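Local coordinates for protein TqaA (PDB 5EJD) that probably cyclises and releases the peptide made by a fungal nonribosomal peptide synthetase, using this C-terminal condensation domain to receive it from a phosphopantetheine-bearing carrier, at residues R55-S60 against I167-W172; D122-C127 against H160-I165; N302-P307 against G316-F321; S376-H381 against E422-T427. All coordinates share one frame; numbering follows the deposited sequence.

Interaction 1 of 4, residues R55-S60 against I167-W172; sequences RGTFHS and ISHSQW. With PNS (4'-phosphopantetheine), chain R.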
# COMPACT_ATOMS: atom_id res chain seq x y z
N ARG A 55 8.09 12.83 -3.93
CA ARG A 55 8.92 12.02 -4.83
C ARG A 55 8.31 11.92 -6.20
O ARG A 55 8.73 11.10 -6.98
CB ARG A 55 9.10 10.64 -4.22
CG ARG A 55 10.03 10.64 -3.02
CD ARG A 55 9.82 9.47 -2.11
NE ARG A 55 10.79 9.53 -1.03
CZ ARG A 55 10.72 10.34 0.01
NH1 ARG A 55 9.70 11.20 0.16
NH2 ARG A 55 11.68 10.30 0.91
N GLY A 56 7.32 12.77 -6.49
CA GLY A 56 6.71 12.82 -7.79
C GLY A 56 6.03 11.52 -8.19
O GLY A 56 5.93 11.23 -9.36
N THR A 57 5.52 10.77 -7.23
CA THR A 57 4.97 9.45 -7.51
C THR A 57 3.61 9.55 -8.20
O THR A 57 2.64 10.01 -7.62
CB THR A 57 4.84 8.64 -6.23
OG1 THR A 57 5.98 8.88 -5.42
CG2 THR A 57 4.79 7.19 -6.57
N PHE A 58 3.58 9.10 -9.45
CA PHE A 58 2.49 9.42 -10.36
C PHE A 58 2.41 8.33 -11.39
O PHE A 58 3.40 7.93 -11.94
CB PHE A 58 2.79 10.75 -11.04
CG PHE A 58 1.62 11.34 -11.74
CD1 PHE A 58 0.47 11.63 -11.04
CD2 PHE A 58 1.69 11.68 -13.06
CE1 PHE A 58 -0.62 12.21 -11.66
CE2 PHE A 58 0.61 12.27 -13.68
CZ PHE A 58 -0.56 12.51 -12.98
N HIS A 59 1.20 7.86 -11.63
CA HIS A 59 0.98 6.71 -12.48
C HIS A 59 -0.09 6.99 -13.54
O HIS A 59 -1.03 7.75 -13.33
CB HIS A 59 0.48 5.58 -11.64
CG HIS A 59 1.55 4.88 -10.91
ND1 HIS A 59 2.37 5.50 -10.00
CD2 HIS A 59 1.92 3.58 -10.95
CE1 HIS A 59 3.24 4.62 -9.55
NE2 HIS A 59 2.98 3.45 -10.10
N SER A 60 0.07 6.32 -14.68
CA SER A 60 -0.94 6.23 -15.68
C SER A 60 -1.31 4.75 -15.88
O SER A 60 -0.47 3.95 -16.32
CB SER A 60 -0.44 6.83 -16.96
OG SER A 60 -1.45 6.82 -17.95
N ILE A 167 -3.08 9.25 -11.79
CA ILE A 167 -3.33 9.29 -10.37
C ILE A 167 -2.04 9.43 -9.57
O ILE A 167 -1.02 8.87 -9.94
CB ILE A 167 -4.14 8.02 -9.94
CG1 ILE A 167 -4.58 8.10 -8.49
CG2 ILE A 167 -3.32 6.76 -10.13
CD1 ILE A 167 -5.64 7.06 -8.16
N SER A 168 -2.10 10.15 -8.48
CA SER A 168 -0.98 10.31 -7.55
C SER A 168 -1.00 9.16 -6.55
O SER A 168 -2.06 8.72 -6.14
CB SER A 168 -1.12 11.63 -6.79
OG SER A 168 -0.21 11.69 -5.69
N HIS A 169 0.16 8.73 -6.10
CA HIS A 169 0.22 7.59 -5.18
C HIS A 169 -0.27 7.96 -3.81
O HIS A 169 -0.54 7.09 -2.97
CB HIS A 169 1.63 7.05 -5.09
CG HIS A 169 1.71 5.63 -4.65
ND1 HIS A 169 0.83 5.05 -3.78
CD2 HIS A 169 2.60 4.66 -4.97
CE1 HIS A 169 1.17 3.80 -3.57
NE2 HIS A 169 2.24 3.54 -4.28
N SER A 170 -0.47 9.24 -3.57
CA SER A 170 -1.16 9.68 -2.36
C SER A 170 -2.64 9.30 -2.35
O SER A 170 -3.33 9.57 -1.38
CB SER A 170 -1.05 11.21 -2.24
OG SER A 170 -1.68 11.84 -3.35
N GLN A 171 -3.14 8.72 -3.45
CA GLN A 171 -4.54 8.43 -3.59
C GLN A 171 -4.85 6.94 -3.70
O GLN A 171 -6.01 6.58 -3.89
CB GLN A 171 -5.09 9.15 -4.82
CG GLN A 171 -4.99 10.62 -4.73
CD GLN A 171 -5.33 11.30 -6.04
OE1 GLN A 171 -4.50 11.33 -6.95
NE2 GLN A 171 -6.50 11.95 -6.10
N TRP A 172 -3.85 6.08 -3.63
CA TRP A 172 -4.12 4.65 -3.71
C TRP A 172 -3.04 3.86 -3.02
O TRP A 172 -1.97 4.37 -2.76
CB TRP A 172 -4.21 4.21 -5.20
CG TRP A 172 -2.94 4.34 -5.96
CD1 TRP A 172 -2.52 5.43 -6.62
CD2 TRP A 172 -1.92 3.35 -6.12
NE1 TRP A 172 -1.28 5.19 -7.22
CE2 TRP A 172 -0.89 3.92 -6.91
CE3 TRP A 172 -1.77 2.04 -5.68
CZ2 TRP A 172 0.27 3.22 -7.25
CZ3 TRP A 172 -0.59 1.33 -6.01
CH2 TRP A 172 0.41 1.93 -6.77
O23 PNS R . 2.73 -11.87 5.07
P24 PNS R . 3.12 -10.83 6.09
O26 PNS R . 4.13 -11.25 7.10
O27 PNS R . 3.25 -9.34 5.45
C28 PNS R . 3.82 -8.18 6.02
C29 PNS R . 3.71 -6.86 5.13
C30 PNS R . 4.79 -7.34 4.21
C31 PNS R . 4.06 -6.02 6.36
C32 PNS R . 2.23 -6.90 4.62
O33 PNS R . 1.33 -7.06 5.79
C34 PNS R . 1.95 -5.51 4.11
O35 PNS R . 1.56 -4.62 4.88
N36 PNS R . 2.13 -4.88 2.99
C37 PNS R . 2.61 -5.21 1.73
C38 PNS R . 1.72 -4.61 0.66
C39 PNS R . 1.97 -3.19 0.22
O40 PNS R . 1.61 -2.30 0.95
N41 PNS R . 2.49 -3.02 -0.99
C42 PNS R . 2.80 -1.74 -1.58
C43 PNS R . 1.58 -0.91 -1.82
S44 PNS R . 1.72 -0.04 -3.40
O HOH W 1 2.19 12.43 -6.54
O HOH W 2 0.72 7.00 -8.46
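T57 and H169 meet side chain to side chain, the methyl CG2 of T57 lying 3.5 Å from H169 CB and continuing along the rim of the imidazole toward CD2. The far rim of that ring faces the ligand: H169 NE2 is 3.7 Å from the pantetheine sulfur S44, which lies in the ring plane. W172 reaches the same sulfur obliquely, through CZ3 of its six-membered ring. Its CG sits between the backbone N and the carbonyl carbon (chi1 65°), which folds the indole back so that CZ2 stands over the centre of the H169 ring. CZ2 also points at the centre of one face of H59, 3.9 Å above the ring plane, in an edge-to-face pair with planes 74° apart. The run beginning at S168 spells the SHxxxDxxS signature of fungal terminal condensation domains, whose histidine is generally taken to be catalytic in this family. A second shell sets these rings. H169 N donates to T57 O at 3.2 Å, and the same carbonyl accepts from a water shared with S168 OG. Another water donates to I167 O and accepts from W172 NE1, tying the indole edge to the backbone. Further out, the antiparallel pair H59 and I167 exchanges two hydrogen bonds, H59 N to I167 O and I167 N to H59 O, each 3.0 Å long, where strand 160-168 ends and strand 58-66 begins. The turn beyond is pinned by S168 N donating to Q171 OE1 at 3.1 Å, while F52 stacks on H169 and takes the T57 hydroxyl on its carbonyl.

Interaction 2 of 4, residues D122-C127 against H160-I165; sequences DPMEVC and HVVLTI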
# COMPACT_ATOMS: atom_id res chain seq x y z
N ASP A 122 -0.96 4.51 -33.82
CA ASP A 122 -1.13 3.67 -32.63
C ASP A 122 -1.54 4.51 -31.42
O ASP A 122 -0.79 5.38 -30.98
CB ASP A 122 0.17 2.91 -32.31
CG ASP A 122 0.04 1.95 -31.10
OD1 ASP A 122 -1.08 1.57 -30.71
OD2 ASP A 122 1.08 1.58 -30.52
N PRO A 123 -2.73 4.25 -30.89
CA PRO A 123 -3.24 4.97 -29.73
C PRO A 123 -2.29 4.99 -28.53
O PRO A 123 -2.22 5.98 -27.83
CB PRO A 123 -4.51 4.20 -29.34
CG PRO A 123 -4.88 3.46 -30.52
CD PRO A 123 -3.63 3.17 -31.28
N MET A 124 -1.59 3.89 -28.29
CA MET A 124 -0.69 3.84 -27.17
C MET A 124 0.53 4.76 -27.35
O MET A 124 1.04 5.30 -26.39
CB MET A 124 -0.23 2.39 -26.94
CG MET A 124 0.50 2.20 -25.62
SD MET A 124 -0.51 2.53 -24.14
CE MET A 124 0.67 1.90 -22.94
N GLU A 125 1.01 4.92 -28.58
CA GLU A 125 2.13 5.83 -28.84
C GLU A 125 1.74 7.28 -28.61
O GLU A 125 2.54 8.07 -28.14
CB GLU A 125 2.64 5.67 -30.26
CG GLU A 125 3.29 4.32 -30.58
CD GLU A 125 3.71 4.20 -32.06
OE1 GLU A 125 4.07 5.23 -32.71
OE2 GLU A 125 3.75 3.05 -32.57
N VAL A 126 0.47 7.61 -28.88
CA VAL A 126 -0.06 8.91 -28.53
C VAL A 126 -0.10 9.16 -27.01
O VAL A 126 0.32 10.23 -26.55
CB VAL A 126 -1.48 9.10 -29.09
CG1 VAL A 126 -2.13 10.38 -28.60
CG2 VAL A 126 -1.45 9.09 -30.60
N CYS A 127 -0.60 8.21 -26.24
CA CYS A 127 -0.54 8.27 -24.75
C CYS A 127 0.88 8.43 -24.20
O CYS A 127 1.13 9.28 -23.38
CB CYS A 127 -1.12 7.01 -24.11
SG CYS A 127 -2.85 6.74 -24.48
N HIS A 160 -10.69 0.11 -31.35
CA HIS A 160 -9.40 0.00 -30.71
C HIS A 160 -9.24 1.33 -29.95
O HIS A 160 -9.08 2.40 -30.55
CB HIS A 160 -8.30 -0.16 -31.74
CG HIS A 160 -6.94 -0.28 -31.14
ND1 HIS A 160 -5.81 -0.51 -31.88
CD2 HIS A 160 -6.52 -0.17 -29.85
CE1 HIS A 160 -4.76 -0.58 -31.08
NE2 HIS A 160 -5.16 -0.38 -29.85
N VAL A 161 -9.25 1.25 -28.64
CA VAL A 161 -9.30 2.44 -27.79
C VAL A 161 -8.33 2.25 -26.65
O VAL A 161 -8.13 1.14 -26.19
CB VAL A 161 -10.70 2.57 -27.29
CG1 VAL A 161 -10.75 3.36 -26.01
CG2 VAL A 161 -11.55 3.22 -28.35
N VAL A 162 -7.66 3.31 -26.22
CA VAL A 162 -6.92 3.24 -25.00
C VAL A 162 -7.54 4.18 -24.02
O VAL A 162 -7.70 5.35 -24.29
CB VAL A 162 -5.47 3.60 -25.17
CG1 VAL A 162 -4.78 3.57 -23.82
CG2 VAL A 162 -4.79 2.61 -26.10
N LEU A 163 -7.89 3.64 -22.85
CA LEU A 163 -8.37 4.41 -21.73
C LEU A 163 -7.25 4.55 -20.70
O LEU A 163 -6.66 3.56 -20.29
CB LEU A 163 -9.56 3.72 -21.07
CG LEU A 163 -10.02 4.30 -19.73
CD1 LEU A 163 -10.79 5.58 -19.93
CD2 LEU A 163 -10.88 3.28 -19.04
N THR A 164 -7.09 5.75 -20.18
CA THR A 164 -6.05 6.05 -19.23
C THR A 164 -6.61 6.73 -17.99
O THR A 164 -7.43 7.63 -18.07
CB THR A 164 -5.05 6.91 -19.97
OG1 THR A 164 -4.14 6.03 -20.64
CG2 THR A 164 -4.32 7.83 -19.12
N ILE A 165 -6.13 6.29 -16.82
CA ILE A 165 -6.40 6.94 -15.54
C ILE A 165 -5.05 7.38 -14.98
O ILE A 165 -4.21 6.53 -14.68
CB ILE A 165 -7.03 5.95 -14.54
CG1 ILE A 165 -8.09 5.16 -15.29
CG2 ILE A 165 -7.59 6.71 -13.34
CD1 ILE A 165 -8.96 4.21 -14.49
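Helix segment 123-127 lies along strand segment 160-165 with axes 8.6 Å apart at closest and directions differing by 26°, so that P123 faces V162 and C127 faces T164. The first turn makes the closest packing. P123 sets its CG over the centre of the H160 imidazole, 3.9 Å above the plane and 12° off the ring normal, a CH-pi contact in which the pyrrolidine covers one face of the ring. H160 presents that face because its side chain is extended, CG anti to the backbone N (chi1 -180°), carrying the ring out over the start of the helix. One residue earlier, D122 is the N-cap, its OD1 accepting a weak bond from M124 N; the same carboxylate oxygen stays 4.6 Å from H160 NE2, near enough perhaps to polarise the imidazole without touching it. Helix 123-135 is the connection of a beta-alpha-beta crossover, joining the parallel neighbours 113-116 and 149-154, and it covers one face of the five-stranded mixed sheet of the condensation domain. V162 is its main apolar footing there: the branch CG2 meets P123 CB at 3.6 Å, while the branch CG1 meets C127 SG at 3.8 Å and, more loosely, the sulfur of M124. The C127 sulfur also comes within 4.1 Å of T164 OG1, a hydroxyl that takes a weak hydrogen bond from N62 on the adjoining strand. F414 of strand 408-416 packs against both M124 and C127.

Interaction 3 of 4, residues N302-P307 against G316-F321; sequences NGRNLP and GCTLNF. With PNS (4'-phosphopantetheine), chain R.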
# COMPACT_ATOMS: atom_id res chain seq x y z
N ASN A 302 0.57 -2.04 5.80
CA ASN A 302 -0.60 -1.70 5.05
C ASN A 302 -1.54 -0.76 5.74
O ASN A 302 -2.39 -0.12 5.10
CB ASN A 302 -1.33 -2.96 4.59
CG ASN A 302 -1.82 -3.81 5.73
OD1 ASN A 302 -2.72 -3.43 6.45
ND2 ASN A 302 -1.23 -4.97 5.90
N GLY A 303 -1.41 -0.65 7.05
CA GLY A 303 -2.17 0.36 7.80
C GLY A 303 -3.66 0.09 7.99
O GLY A 303 -4.42 1.00 8.40
N ARG A 304 -4.08 -1.14 7.73
CA ARG A 304 -5.50 -1.46 7.68
C ARG A 304 -5.94 -2.43 8.80
O ARG A 304 -6.98 -3.04 8.69
CB ARG A 304 -5.90 -1.90 6.24
CG ARG A 304 -5.91 -0.68 5.30
CD ARG A 304 -5.72 -0.93 3.80
NE ARG A 304 -6.94 -0.59 3.14
CZ ARG A 304 -7.14 0.34 2.23
NH1 ARG A 304 -6.21 1.09 1.70
NH2 ARG A 304 -8.37 0.48 1.82
N ASN A 305 -5.12 -2.56 9.85
CA ASN A 305 -5.45 -3.42 10.97
C ASN A 305 -6.20 -2.63 12.05
O ASN A 305 -5.79 -2.58 13.18
CB ASN A 305 -4.21 -4.12 11.57
CG ASN A 305 -4.57 -5.12 12.70
OD1 ASN A 305 -5.58 -5.87 12.64
ND2 ASN A 305 -3.77 -5.09 13.76
N LEU A 306 -7.31 -2.01 11.66
CA LEU A 306 -8.07 -1.17 12.55
C LEU A 306 -9.52 -1.60 12.49
O LEU A 306 -10.01 -2.06 11.44
CB LEU A 306 -7.99 0.28 12.13
CG LEU A 306 -6.66 0.98 12.34
CD1 LEU A 306 -6.70 2.37 11.73
CD2 LEU A 306 -6.33 1.07 13.81
N PRO A 307 -10.22 -1.47 13.61
CA PRO A 307 -11.62 -1.93 13.66
C PRO A 307 -12.59 -0.88 13.10
O PRO A 307 -13.34 -0.30 13.86
CB PRO A 307 -11.84 -2.19 15.16
CG PRO A 307 -10.91 -1.22 15.82
CD PRO A 307 -9.68 -1.21 14.95
N GLY A 316 -7.66 4.52 -1.05
CA GLY A 316 -6.77 5.54 -0.56
C GLY A 316 -5.43 4.96 -0.23
O GLY A 316 -5.17 3.78 -0.46
N CYS A 317 -4.56 5.81 0.28
CA CYS A 317 -3.22 5.42 0.65
C CYS A 317 -3.11 5.33 2.17
O CYS A 317 -2.79 6.30 2.83
CB CYS A 317 -2.22 6.44 0.12
SG CYS A 317 -0.51 6.04 0.50
N THR A 318 -3.41 4.15 2.71
CA THR A 318 -3.32 3.91 4.13
C THR A 318 -1.94 3.34 4.50
O THR A 318 -1.68 3.15 5.65
CB THR A 318 -4.39 2.93 4.61
OG1 THR A 318 -4.16 1.67 4.01
CG2 THR A 318 -5.77 3.40 4.25
N LEU A 319 -1.07 3.10 3.53
CA LEU A 319 0.29 2.65 3.78
C LEU A 319 0.99 3.46 4.84
O LEU A 319 0.76 4.66 4.95
CB LEU A 319 1.19 2.87 2.56
CG LEU A 319 0.92 2.04 1.36
CD1 LEU A 319 1.98 2.35 0.34
CD2 LEU A 319 0.92 0.58 1.73
N ASN A 320 1.91 2.82 5.54
CA ASN A 320 2.75 3.52 6.45
C ASN A 320 4.16 2.95 6.39
O ASN A 320 4.34 1.78 6.05
CB ASN A 320 2.18 3.43 7.88
CG ASN A 320 2.65 4.59 8.75
OD1 ASN A 320 3.37 5.47 8.30
ND2 ASN A 320 2.22 4.58 10.00
N PHE A 321 5.14 3.81 6.65
CA PHE A 321 6.56 3.41 6.68
C PHE A 321 7.04 3.57 8.11
O PHE A 321 7.08 4.71 8.64
CB PHE A 321 7.36 4.26 5.75
CG PHE A 321 6.74 4.41 4.41
CD1 PHE A 321 6.75 3.35 3.52
CD2 PHE A 321 6.13 5.58 4.05
CE1 PHE A 321 6.14 3.46 2.28
CE2 PHE A 321 5.55 5.71 2.80
CZ PHE A 321 5.55 4.64 1.92
O23 PNS R . 2.73 -11.87 5.07
P24 PNS R . 3.12 -10.83 6.09
O26 PNS R . 4.13 -11.25 7.10
O27 PNS R . 3.25 -9.34 5.45
C28 PNS R . 3.82 -8.18 6.02
C29 PNS R . 3.71 -6.86 5.13
C30 PNS R . 4.79 -7.34 4.21
C31 PNS R . 4.06 -6.02 6.36
C32 PNS R . 2.23 -6.90 4.62
O33 PNS R . 1.33 -7.06 5.79
C34 PNS R . 1.95 -5.51 4.11
O35 PNS R . 1.56 -4.62 4.88
N36 PNS R . 2.13 -4.88 2.99
C37 PNS R . 2.61 -5.21 1.73
C38 PNS R . 1.72 -4.61 0.66
C39 PNS R . 1.97 -3.19 0.22
O40 PNS R . 1.61 -2.30 0.95
N41 PNS R . 2.49 -3.02 -0.99
C42 PNS R . 2.80 -1.74 -1.58
C43 PNS R . 1.58 -0.91 -1.82
S44 PNS R . 1.72 -0.04 -3.40
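R304 crosses T318 at about a right angle, its guanidinium laid across the threonine so that the methyl CG2 of T318 sits over one face, 3.5 Å from R304 NH1. The hydroxyl sits beside the same arginine: with chi1 at 64°, T318 OG1 is 2.7 Å from N302 O and lies against R304 CD. In the guanidinium plane, G316 O approaches the edge. This loop joins strands 294-301 and 320-327, and its arginine holds D173, the aspartate of the domain's SHxxxDxxS signature, in a salt bridge through NH1; T318 N donates to the same carboxylate. A methionine in place of R304 would probably leave D173 without its charge partner and the carbonyls of I311 and L314 without the donors that now bind them. N302 turns its side chain away from T318 toward the ligand. Its OD1 accepts from R304 N at 3.0 Å, closing an Asx turn that fixes the amide, and ND2 is thereby aimed at the pantetheine carbonyl O35, 3.0 Å away. G303, at positive phi, passes close under T318 O, where a beta carbon would collide. Beyond it, both methyls of L319 pack on the pantetheine chain.

Interaction 4 of 4, residues S376-H381 against E422-T427; sequences SLIVQH and EVWIFT. With PNS (4'-phosphopantetheine), chain R.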
# COMPACT_ATOMS: atom_id res chain seq x y z
N SER A 376 16.18 5.78 6.15
CA SER A 376 17.15 5.74 5.07
C SER A 376 17.12 4.44 4.28
O SER A 376 17.69 4.36 3.21
CB SER A 376 18.57 6.04 5.56
OG SER A 376 18.87 5.30 6.70
N LEU A 377 16.50 3.41 4.84
CA LEU A 377 16.31 2.15 4.12
C LEU A 377 14.86 1.67 4.38
O LEU A 377 14.39 1.70 5.53
CB LEU A 377 17.27 1.10 4.60
CG LEU A 377 17.06 -0.23 3.90
CD1 LEU A 377 17.58 -0.19 2.50
CD2 LEU A 377 17.79 -1.32 4.64
N ILE A 378 14.15 1.32 3.31
CA ILE A 378 12.80 0.85 3.45
C ILE A 378 12.61 -0.43 2.65
O ILE A 378 12.92 -0.46 1.46
CB ILE A 378 11.79 1.88 2.98
CG1 ILE A 378 12.02 3.19 3.69
CG2 ILE A 378 10.37 1.39 3.24
CD1 ILE A 378 11.18 4.33 3.21
N VAL A 379 12.10 -1.47 3.31
CA VAL A 379 11.81 -2.72 2.66
C VAL A 379 10.30 -2.87 2.46
O VAL A 379 9.56 -2.75 3.43
CB VAL A 379 12.28 -3.87 3.52
CG1 VAL A 379 11.91 -5.19 2.88
CG2 VAL A 379 13.77 -3.80 3.71
N GLN A 380 9.85 -3.09 1.21
CA GLN A 380 8.44 -3.37 0.93
C GLN A 380 8.28 -4.72 0.36
O GLN A 380 8.59 -4.91 -0.83
CB GLN A 380 7.80 -2.63 -0.23
CG GLN A 380 7.71 -1.20 -0.09
CD GLN A 380 6.47 -0.58 -0.71
OE1 GLN A 380 5.86 -1.01 -1.71
NE2 GLN A 380 6.18 0.51 -0.15
N HIS A 381 7.61 -5.59 1.07
CA HIS A 381 7.28 -6.80 0.46
C HIS A 381 5.90 -6.64 -0.22
O HIS A 381 4.92 -6.26 0.41
CB HIS A 381 7.29 -7.91 1.49
CG HIS A 381 6.96 -9.23 0.90
ND1 HIS A 381 7.78 -9.86 -0.01
CD2 HIS A 381 5.88 -10.03 1.04
CE1 HIS A 381 7.25 -11.01 -0.36
NE2 HIS A 381 6.09 -11.14 0.25
N GLU A 422 16.82 8.12 0.61
CA GLU A 422 16.60 6.76 1.09
C GLU A 422 16.81 5.69 0.02
O GLU A 422 16.80 5.97 -1.18
CB GLU A 422 15.22 6.64 1.68
CG GLU A 422 14.07 6.55 0.66
CD GLU A 422 13.72 7.88 -0.01
OE1 GLU A 422 14.08 8.95 0.52
OE2 GLU A 422 13.06 7.82 -1.07
N VAL A 423 17.05 4.47 0.45
CA VAL A 423 17.11 3.35 -0.46
C VAL A 423 15.85 2.49 -0.26
O VAL A 423 15.47 2.22 0.88
CB VAL A 423 18.34 2.50 -0.20
CG1 VAL A 423 18.28 1.18 -0.99
CG2 VAL A 423 19.58 3.26 -0.55
N TRP A 424 15.23 2.04 -1.35
CA TRP A 424 14.05 1.14 -1.29
C TRP A 424 14.43 -0.22 -1.78
O TRP A 424 15.11 -0.35 -2.79
CB TRP A 424 12.91 1.64 -2.17
CG TRP A 424 12.37 2.99 -1.75
CD1 TRP A 424 12.93 4.20 -2.00
CD2 TRP A 424 11.17 3.24 -1.06
NE1 TRP A 424 12.16 5.19 -1.47
CE2 TRP A 424 11.06 4.63 -0.89
CE3 TRP A 424 10.18 2.42 -0.52
CZ2 TRP A 424 10.00 5.23 -0.21
CZ3 TRP A 424 9.11 3.01 0.16
CH2 TRP A 424 9.03 4.40 0.30
N ILE A 425 14.01 -1.23 -1.03
CA ILE A 425 14.11 -2.61 -1.50
C ILE A 425 12.69 -3.19 -1.58
O ILE A 425 12.01 -3.28 -0.59
CB ILE A 425 14.95 -3.47 -0.56
CG1 ILE A 425 16.37 -2.94 -0.51
CG2 ILE A 425 14.97 -4.90 -1.05
CD1 ILE A 425 17.20 -3.58 0.58
N PHE A 426 12.26 -3.52 -2.80
CA PHE A 426 10.97 -4.11 -3.07
C PHE A 426 11.19 -5.59 -3.37
O PHE A 426 12.13 -5.96 -4.05
CB PHE A 426 10.39 -3.47 -4.30
CG PHE A 426 10.15 -1.98 -4.16
CD1 PHE A 426 9.03 -1.50 -3.52
CD2 PHE A 426 10.98 -1.08 -4.77
CE1 PHE A 426 8.80 -0.14 -3.42
CE2 PHE A 426 10.75 0.27 -4.67
CZ PHE A 426 9.67 0.75 -3.97
N THR A 427 10.31 -6.45 -2.89
CA THR A 427 10.33 -7.85 -3.26
C THR A 427 8.97 -8.26 -3.84
O THR A 427 7.94 -8.07 -3.20
CB THR A 427 10.69 -8.76 -2.07
OG1 THR A 427 9.92 -8.40 -0.92
CG2 THR A 427 12.14 -8.58 -1.74
O23 PNS R . 2.73 -11.87 5.07
P24 PNS R . 3.12 -10.83 6.09
O26 PNS R . 4.13 -11.25 7.10
O27 PNS R . 3.25 -9.34 5.45
C28 PNS R . 3.82 -8.18 6.02
C29 PNS R . 3.71 -6.86 5.13
C30 PNS R . 4.79 -7.34 4.21
C31 PNS R . 4.06 -6.02 6.36
C32 PNS R . 2.23 -6.90 4.62
O33 PNS R . 1.33 -7.06 5.79
C34 PNS R . 1.95 -5.51 4.11
O35 PNS R . 1.56 -4.62 4.88
N36 PNS R . 2.13 -4.88 2.99
C37 PNS R . 2.61 -5.21 1.73
C38 PNS R . 1.72 -4.61 0.66
C39 PNS R . 1.97 -3.19 0.22
O40 PNS R . 1.61 -2.30 0.95
N41 PNS R . 2.49 -3.02 -0.99
C42 PNS R . 2.80 -1.74 -1.58
C43 PNS R . 1.58 -0.91 -1.82
S44 PNS R . 1.72 -0.04 -3.40
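W424 lies side by side with I378, pointing the same way from neighbouring parallel strands. Its CB stands 4.2 Å from I378 O, and the indole then runs along the isoleucine: CE3 meets I378 CB, CZ3 meets the branch CG2 at 3.7 Å, and CH2 meets the terminal methyl CD1 at 3.6 Å. That methyl lies over one face of the six-membered ring, toward its rim, in a CH-pi contact. On the pyrrole side, NE1 donates in the ring plane to the anti lone pair of E422 OE2, 2.8 Å away and nearly straight at 161°. A leucine here would probably leave that carboxylate oxygen without its indole donor and uncover the I378 methyl, as well as the F321 and F417 rings that meet the indole edge-to-face. Beneath the side chains, the strands form a parallel ladder, one of two in the six-stranded mixed sheet, with I425 N donating to I378 O and Q380 N to I425 O, both at 2.8 Å. The opposite face carries L377, V423 and I425, packed through L377 CD1. There too H381 ND1 and T427 OG1 share a hydrogen bond of 2.7 Å in the imidazole plane, while H381 CB touches the pantetheine methyl C30.

Interactions 1, 3 and 4 line successive parts of the phosphopantetheine arm, whose phosphate end is held by S40 N of the neighbouring carrier chain: H381 touches the dimethyl group, N302 the first carbonyl, L319 the second carbonyl and C43, and H169 with W172 the thiol. Their centres lie 17 to 18 Å apart, yet they touch. H169 CE1 is 4.3 Å from L319 CD1, F321 CE1 is 3.6 Å from W424 CH2, and a salt bridge of 2.8 Å from R55 NH2 to E422 OE1 joins interactions 1 and 4. Interaction 2, nested inside interaction 1's loop, shares strand 160-168 with it but lies about 33 Å, centre to centre, from interaction 3, away from the arm.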